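Local coordinates for 14 kDa fatty acid-binding protein (Schistosoma mansoni, PDB 1VYF) that binds long-chain fatty acids such as oleic and arachidonic acid inside a beta-barrel and may take part in their transport, at residues V38-T43 against A127-K132; I107-E110 against T115-T118. All coordinates share one frame; numbering follows the deposited sequence.

Contact 1 of 2, residues V38-T43 against A127-K132; sequences VTPTVT and AIRNYK. With OLA (oleic acid), chain B.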
loop_
_atom_site.group_PDB
_atom_site.type_symbol
_atom_site.label_atom_id
_atom_site.label_comp_id
_atom_site.label_asym_id
_atom_site.label_seq_id
_atom_site.Cartn_x
_atom_site.Cartn_y
_atom_site.Cartn_z
ATOM N N VAL A 38 -8.092 -5.712 10.716
ATOM C CA VAL A 38 -6.820 -5.216 11.258
ATOM C C VAL A 38 -6.558 -3.798 10.803
ATOM O O VAL A 38 -6.955 -3.387 9.712
ATOM C CB VAL A 38 -5.564 -6.069 10.890
ATOM C CG1 VAL A 38 -5.642 -7.429 11.531
ATOM C CG2 VAL A 38 -5.353 -6.148 9.371
ATOM N N THR A 39 -5.847 -3.077 11.660
ATOM C CA THR A 39 -5.477 -1.695 11.400
ATOM C C THR A 39 -3.959 -1.626 11.467
ATOM O O THR A 39 -3.355 -1.550 12.544
ATOM C CB THR A 39 -6.133 -0.756 12.412
ATOM O OG1 THR A 39 -5.896 -1.248 13.721
ATOM C CG2 THR A 39 -7.619 -0.810 12.292
ATOM N N PRO A 40 -3.316 -1.721 10.310
ATOM C CA PRO A 40 -1.867 -1.734 10.274
ATOM C C PRO A 40 -1.242 -0.392 10.563
ATOM O O PRO A 40 -1.864 0.639 10.379
ATOM C CB PRO A 40 -1.570 -2.145 8.825
ATOM C CG PRO A 40 -2.800 -2.694 8.357
ATOM C CD PRO A 40 -3.885 -1.858 8.963
ATOM N N THR A 41 0.009 -0.436 10.986
ATOM C CA THR A 41 0.904 0.699 11.015
ATOM C C THR A 41 1.956 0.588 9.906
ATOM O O THR A 41 2.530 -0.458 9.692
ATOM C CB THR A 41 1.549 0.754 12.385
ATOM O OG1 THR A 41 0.560 1.160 13.330
ATOM C CG2 THR A 41 2.622 1.857 12.485
ATOM N N VAL A 42 2.173 1.677 9.180
ATOM C CA VAL A 42 3.067 1.713 8.022
ATOM C C VAL A 42 4.179 2.750 8.294
ATOM O O VAL A 42 3.930 3.860 8.711
ATOM C CB VAL A 42 2.306 2.006 6.720
ATOM C CG1 VAL A 42 3.236 2.072 5.526
ATOM C CG2 VAL A 42 1.258 0.928 6.457
ATOM N N THR A 43 5.416 2.339 8.102
ATOM C CA THR A 43 6.572 3.193 8.323
ATOM C C THR A 43 7.292 3.387 6.993
ATOM O O THR A 43 7.603 2.426 6.310
ATOM C CB THR A 43 7.520 2.548 9.356
ATOM O OG1 THR A 43 6.838 2.326 10.601
ATOM C CG2 THR A 43 8.694 3.467 9.723
ATOM N N ALA A 127 -11.280 1.312 -3.719
ATOM C CA ALA A 127 -11.326 1.474 -2.279
ATOM C C ALA A 127 -10.462 2.651 -1.853
ATOM O O ALA A 127 -9.495 2.982 -2.491
ATOM C CB ALA A 127 -10.927 0.214 -1.577
ATOM N N ILE A 128 -10.855 3.337 -0.779
ATOM C CA ILE A 128 -10.027 4.411 -0.225
ATOM C C ILE A 128 -9.753 4.116 1.247
ATOM O O ILE A 128 -10.675 3.845 2.016
ATOM C CB ILE A 128 -10.745 5.801 -0.371
ATOM C CG1 ILE A 128 -11.019 6.126 -1.831
ATOM C CG2 ILE A 128 -9.948 6.943 0.327
ATOM C CD1 ILE A 128 -11.815 7.388 -2.033
ATOM N N ARG A 129 -8.484 4.165 1.633
ATOM C CA ARG A 129 -8.051 3.940 2.998
ATOM C C ARG A 129 -7.208 5.104 3.488
ATOM O O ARG A 129 -6.184 5.440 2.901
ATOM C CB ARG A 129 -7.254 2.650 3.082
ATOM C CG ARG A 129 -8.117 1.431 2.840
ATOM C CD ARG A 129 -7.354 0.251 2.307
ATOM N NE ARG A 129 -6.416 -0.340 3.258
ATOM C CZ ARG A 129 -6.771 -1.051 4.321
ATOM N NH1 ARG A 129 -5.834 -1.567 5.079
ATOM N NH2 ARG A 129 -8.056 -1.289 4.609
ATOM N N ASN A 130 -7.676 5.736 4.559
ATOM C CA ASN A 130 -7.010 6.898 5.146
ATOM C C ASN A 130 -6.144 6.462 6.324
ATOM O O ASN A 130 -6.584 5.701 7.189
ATOM C CB ASN A 130 -8.050 7.925 5.643
ATOM C CG ASN A 130 -8.619 8.774 4.521
ATOM O OD1 ASN A 130 -7.982 8.974 3.464
ATOM N ND2 ASN A 130 -9.858 9.207 4.697
ATOM N N TYR A 131 -4.918 6.962 6.359
ATOM C CA TYR A 131 -3.978 6.740 7.450
ATOM C C TYR A 131 -3.677 8.089 8.102
ATOM O O TYR A 131 -3.599 9.093 7.421
ATOM C CB TYR A 131 -2.652 6.183 6.907
ATOM C CG TYR A 131 -2.713 4.775 6.393
ATOM C CD1 TYR A 131 -3.357 4.481 5.170
ATOM C CD2 TYR A 131 -2.146 3.714 7.124
ATOM C CE1 TYR A 131 -3.382 3.181 4.665
ATOM C CE2 TYR A 131 -2.199 2.389 6.636
ATOM C CZ TYR A 131 -2.819 2.133 5.430
ATOM O OH TYR A 131 -2.825 0.836 5.000
ATOM N N LYS A 132 -3.553 8.098 9.430
ATOM C CA LYS A 132 -3.132 9.263 10.195
ATOM C C LYS A 132 -1.681 9.127 10.548
ATOM O O LYS A 132 -1.187 8.041 10.880
ATOM C CB LYS A 132 -3.962 9.418 11.486
ATOM C CG LYS A 132 -5.457 9.437 11.226
ATOM C CD LYS A 132 -6.280 10.020 12.407
ATOM C CE LYS A 132 -6.408 9.053 13.565
ATOM N NZ LYS A 132 -6.185 9.726 14.903
HETATM C C1 OLA B . -3.041 -0.263 1.862
HETATM O O1 OLA B . -1.877 0.096 1.950
HETATM O O2 OLA B . -3.845 0.177 2.818
HETATM C C2 OLA B . -3.654 -1.098 0.737
HETATM C C3 OLA B . -2.789 -2.152 0.026
HETATM C C4 OLA B . -3.492 -3.533 -0.093
HETATM C C5 OLA B . -3.719 -4.076 -1.511
HETATM C C6 OLA B . -4.840 -5.123 -1.587
HETATM C C7 OLA B . -4.417 -6.555 -1.287
HETATM C C8 OLA B . -4.509 -6.913 0.193
HETATM C C9 OLA B . -5.397 -8.109 0.442
HETATM C C10 OLA B . -5.716 -8.539 1.672
HETATM C C11 OLA B . -5.241 -7.875 2.949
HETATM C C12 OLA B . -4.774 -8.895 3.990
HETATM C C13 OLA B . -4.597 -8.290 5.390
HETATM C C14 OLA B . -3.389 -7.358 5.540
HETATM C C15 OLA B . -3.736 -5.877 5.343
HETATM C C16 OLA B . -2.490 -5.039 5.038
HETATM C C17 OLA B . -2.597 -4.264 3.720
HETATM C C18 OLA B . -3.198 -2.903 3.972
HETATM O O HOH W 1 -6.851 -3.687 7.037
#

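Contact 2 of 2, residues I107-E110 against T115-T118; sequences IVRE and TMKT. With OLA (oleic acid), chain B.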
loop_
_atom_site.group_PDB
_atom_site.type_symbol
_atom_site.label_atom_id
_atom_site.label_comp_id
_atom_site.label_asym_id
_atom_site.label_seq_id
_atom_site.Cartn_x
_atom_site.Cartn_y
_atom_site.Cartn_z
ATOM N N ILE A 107 -2.178 1.207 -6.632
ATOM C CA ILE A 107 -2.261 1.816 -5.280
ATOM C C ILE A 107 -1.614 3.186 -5.278
ATOM O O ILE A 107 -0.393 3.337 -5.397
ATOM C CB ILE A 107 -1.600 0.906 -4.222
ATOM C CG1 ILE A 107 -2.112 -0.524 -4.340
ATOM C CG2 ILE A 107 -1.871 1.476 -2.804
ATOM C CD1 ILE A 107 -1.162 -1.556 -3.813
ATOM N N VAL A 108 -2.426 4.220 -5.166
ATOM C CA VAL A 108 -1.945 5.577 -5.117
ATOM C C VAL A 108 -1.909 5.966 -3.619
ATOM O O VAL A 108 -2.833 5.661 -2.876
ATOM C CB VAL A 108 -2.862 6.522 -5.961
ATOM C CG1 VAL A 108 -2.368 7.925 -5.957
ATOM C CG2 VAL A 108 -3.025 6.007 -7.385
ATOM N N ARG A 109 -0.803 6.558 -3.190
ATOM C CA ARG A 109 -0.610 7.063 -1.841
ATOM C C ARG A 109 -0.264 8.525 -1.938
ATOM O O ARG A 109 0.708 8.914 -2.610
ATOM C CB ARG A 109 0.514 6.325 -1.148
ATOM C CG ARG A 109 0.283 4.820 -1.035
ATOM C CD ARG A 109 1.286 4.107 -0.200
ATOM N NE ARG A 109 0.864 2.771 0.167
ATOM C CZ ARG A 109 1.055 1.668 -0.536
ATOM N NH1 ARG A 109 1.690 1.696 -1.691
ATOM N NH2 ARG A 109 0.611 0.518 -0.058
ATOM N N GLU A 110 -1.062 9.357 -1.298
ATOM C CA GLU A 110 -0.848 10.778 -1.376
ATOM C C GLU A 110 -0.892 11.356 0.023
ATOM O O GLU A 110 -1.818 11.071 0.734
ATOM C CB GLU A 110 -1.941 11.392 -2.244
ATOM C CG GLU A 110 -1.890 12.913 -2.344
ATOM C CD GLU A 110 -2.564 13.475 -3.582
ATOM O OE1 GLU A 110 -3.366 12.764 -4.222
ATOM O OE2 GLU A 110 -2.259 14.634 -3.939
ATOM N N THR A 115 -2.745 13.402 6.921
ATOM C CA THR A 115 -3.394 12.269 6.244
ATOM C C THR A 115 -2.609 11.701 5.079
ATOM O O THR A 115 -2.218 12.438 4.202
ATOM C CB THR A 115 -4.792 12.726 5.724
ATOM O OG1 THR A 115 -5.578 13.231 6.835
ATOM C CG2 THR A 115 -5.632 11.568 5.203
ATOM N N MET A 116 -2.439 10.378 5.046
ATOM C CA MET A 116 -2.039 9.705 3.841
ATOM C C MET A 116 -3.258 8.959 3.347
ATOM O O MET A 116 -3.816 8.121 4.071
ATOM C CB MET A 116 -0.880 8.729 4.078
ATOM C CG MET A 116 -0.534 7.931 2.804
ATOM S SD MET A 116 0.884 6.936 2.993
ATOM C CE MET A 116 0.138 5.506 3.701
ATOM N N LYS A 117 -3.698 9.336 2.156
ATOM C CA LYS A 117 -4.846 8.722 1.519
ATOM C C LYS A 117 -4.317 7.669 0.598
ATOM O O LYS A 117 -3.511 7.967 -0.265
ATOM C CB LYS A 117 -5.644 9.745 0.733
ATOM C CG LYS A 117 -6.824 9.099 -0.016
ATOM C CD LYS A 117 -7.770 10.079 -0.669
ATOM C CE LYS A 117 -7.102 10.991 -1.650
ATOM N NZ LYS A 117 -8.068 12.002 -2.164
ATOM N N THR A 118 -4.795 6.453 0.743
ATOM C CA THR A 118 -4.351 5.343 -0.139
ATOM C C THR A 118 -5.540 4.902 -0.999
ATOM O O THR A 118 -6.524 4.396 -0.453
ATOM C CB THR A 118 -3.849 4.196 0.739
ATOM O OG1 THR A 118 -2.690 4.639 1.469
ATOM C CG2 THR A 118 -3.372 2.980 -0.076
HETATM C C1 OLA B . -3.041 -0.263 1.862
HETATM O O1 OLA B . -1.877 0.096 1.950
HETATM O O2 OLA B . -3.845 0.177 2.818
HETATM C C2 OLA B . -3.654 -1.098 0.737
HETATM C C3 OLA B . -2.789 -2.152 0.026
HETATM C C4 OLA B . -3.492 -3.533 -0.093
HETATM C C5 OLA B . -3.719 -4.076 -1.511
HETATM C C6 OLA B . -4.840 -5.123 -1.587
HETATM C C7 OLA B . -4.417 -6.555 -1.287
HETATM C C8 OLA B . -4.509 -6.913 0.193
HETATM C C9 OLA B . -5.397 -8.109 0.442
HETATM C C10 OLA B . -5.716 -8.539 1.672
HETATM C C11 OLA B . -5.241 -7.875 2.949
HETATM C C12 OLA B . -4.774 -8.895 3.990
HETATM C C13 OLA B . -4.597 -8.290 5.390
HETATM C C14 OLA B . -3.389 -7.358 5.540
HETATM C C15 OLA B . -3.736 -5.877 5.343
HETATM C C16 OLA B . -2.490 -5.039 5.038
HETATM C C17 OLA B . -2.597 -4.264 3.720
HETATM C C18 OLA B . -3.198 -2.903 3.972
HETATM O O HOH W 2 -0.850 2.573 2.508
#

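Contact 1 of 2, residues V38-T43 against A127-K132
Carboxylate oxygen O2 of the oleic acid is gripped by two side chains of 127-132: Tyr131 OH donates to it over a very short 2.5 Å, and Arg129 NE over 2.7 Å, with an N-H...O angle of 175°. It lies at the edge of both the phenol ring and the guanidinium, close to each plane. The bend of the Arg129 chain at chi3 (68°) turns NE to the acid. NH1 reaches toward 38-43, where one water accepts from NH1 (3.1 Å) and donates to Val38 O (2.7 Å). No direct hydrogen bond joins the two segments; what remains is slight van der Waals contact, and its apolar part is Val42 CG2, which comes obliquely to Tyr131 CE2 at 3.8 Å. Pro40 sets its ring beside the ligand tail, CG lying 4.1 Å from OLA C16. The tail folds back far enough for its terminal C18 to come within 3.2 Å of Arg129 NH1. Phe18 adds a cation-pi contact to Arg129, and Ser15 a weak hydrogen bond to NH2. This is the carboxylate site inside a fatty-acid-binding-protein barrel. Two donors converging on O2 anchor that side of the carboxylate, and the nearby arginine charge would be expected to favour its ionised form.

Contact 2 of 2, residues I107-E110 against T115-T118
Ile107 CG2 and Thr118 CG2 press together at 3.5 Å, closer than carbons usually pack, in the buried part of this contact. The two side chains run alongside each other in the same direction. With chi1 at -64°, Thr118 sets its methyl anti to the backbone N, toward Ile107 and the ligand head, and its OG1 beside that N, where Arg109 CG passes at 3.9 Å. The Arg109 chain is extended from CG to NE and carries its guanidinium over Ile107 CG2, which covers one face off-centre. NH2 gives a long 3.2 Å hydrogen bond to O1 of the oleic acid, while NH1 is held by Gln96. A water completes the link: it accepts from Arg109 NE (2.9 Å), donates to OLA O1 (2.7 Å) and is hydrogen-bonded to Thr118 OG1. The strands belong to the antiparallel hairpin 104-112/115-122 of the lipid-binding barrel, with Arg109 and Thr118 as a non-hydrogen-bonded pair facing the interior. Next to them Glu110 and Lys117 form a hydrogen-bonded pair, bound both ways through Glu110 N to Lys117 O (3.0 Å) and Lys117 N to Glu110 O (2.9 Å). Their side chains emerge on the other face of the sheet, where contact is looser and exposure greater. In the conformer described, Glu110 OE1 is 5.2 Å from Lys117 NZ, too far for a salt bridge, and a second conformer of Glu110 makes even this position doubtful.

In the fold
The centres of the two contacts are about 9 Å apart, and both reach the same oleic acid from one antiparallel sheet. In the chain, contact 2 is nested within the span closed by contact 1: 38-43 comes first, the hairpin segments 107-110 and 115-118 follow, and 127-132 comes last. Strands 115-122 and 125-133 are neighbours in the sheet and join the contacts directly, through probable backbone hydrogen bonds from Thr118 N to Arg129 O and from Tyr131 N to Met116 O. Strand 8-16 separates 125-133 from 41-47. The carboxylate is thus held from 125-133 at O2 and from 104-112 at O1, while 115-122, between them, reaches O1 through Thr118 and the shared water.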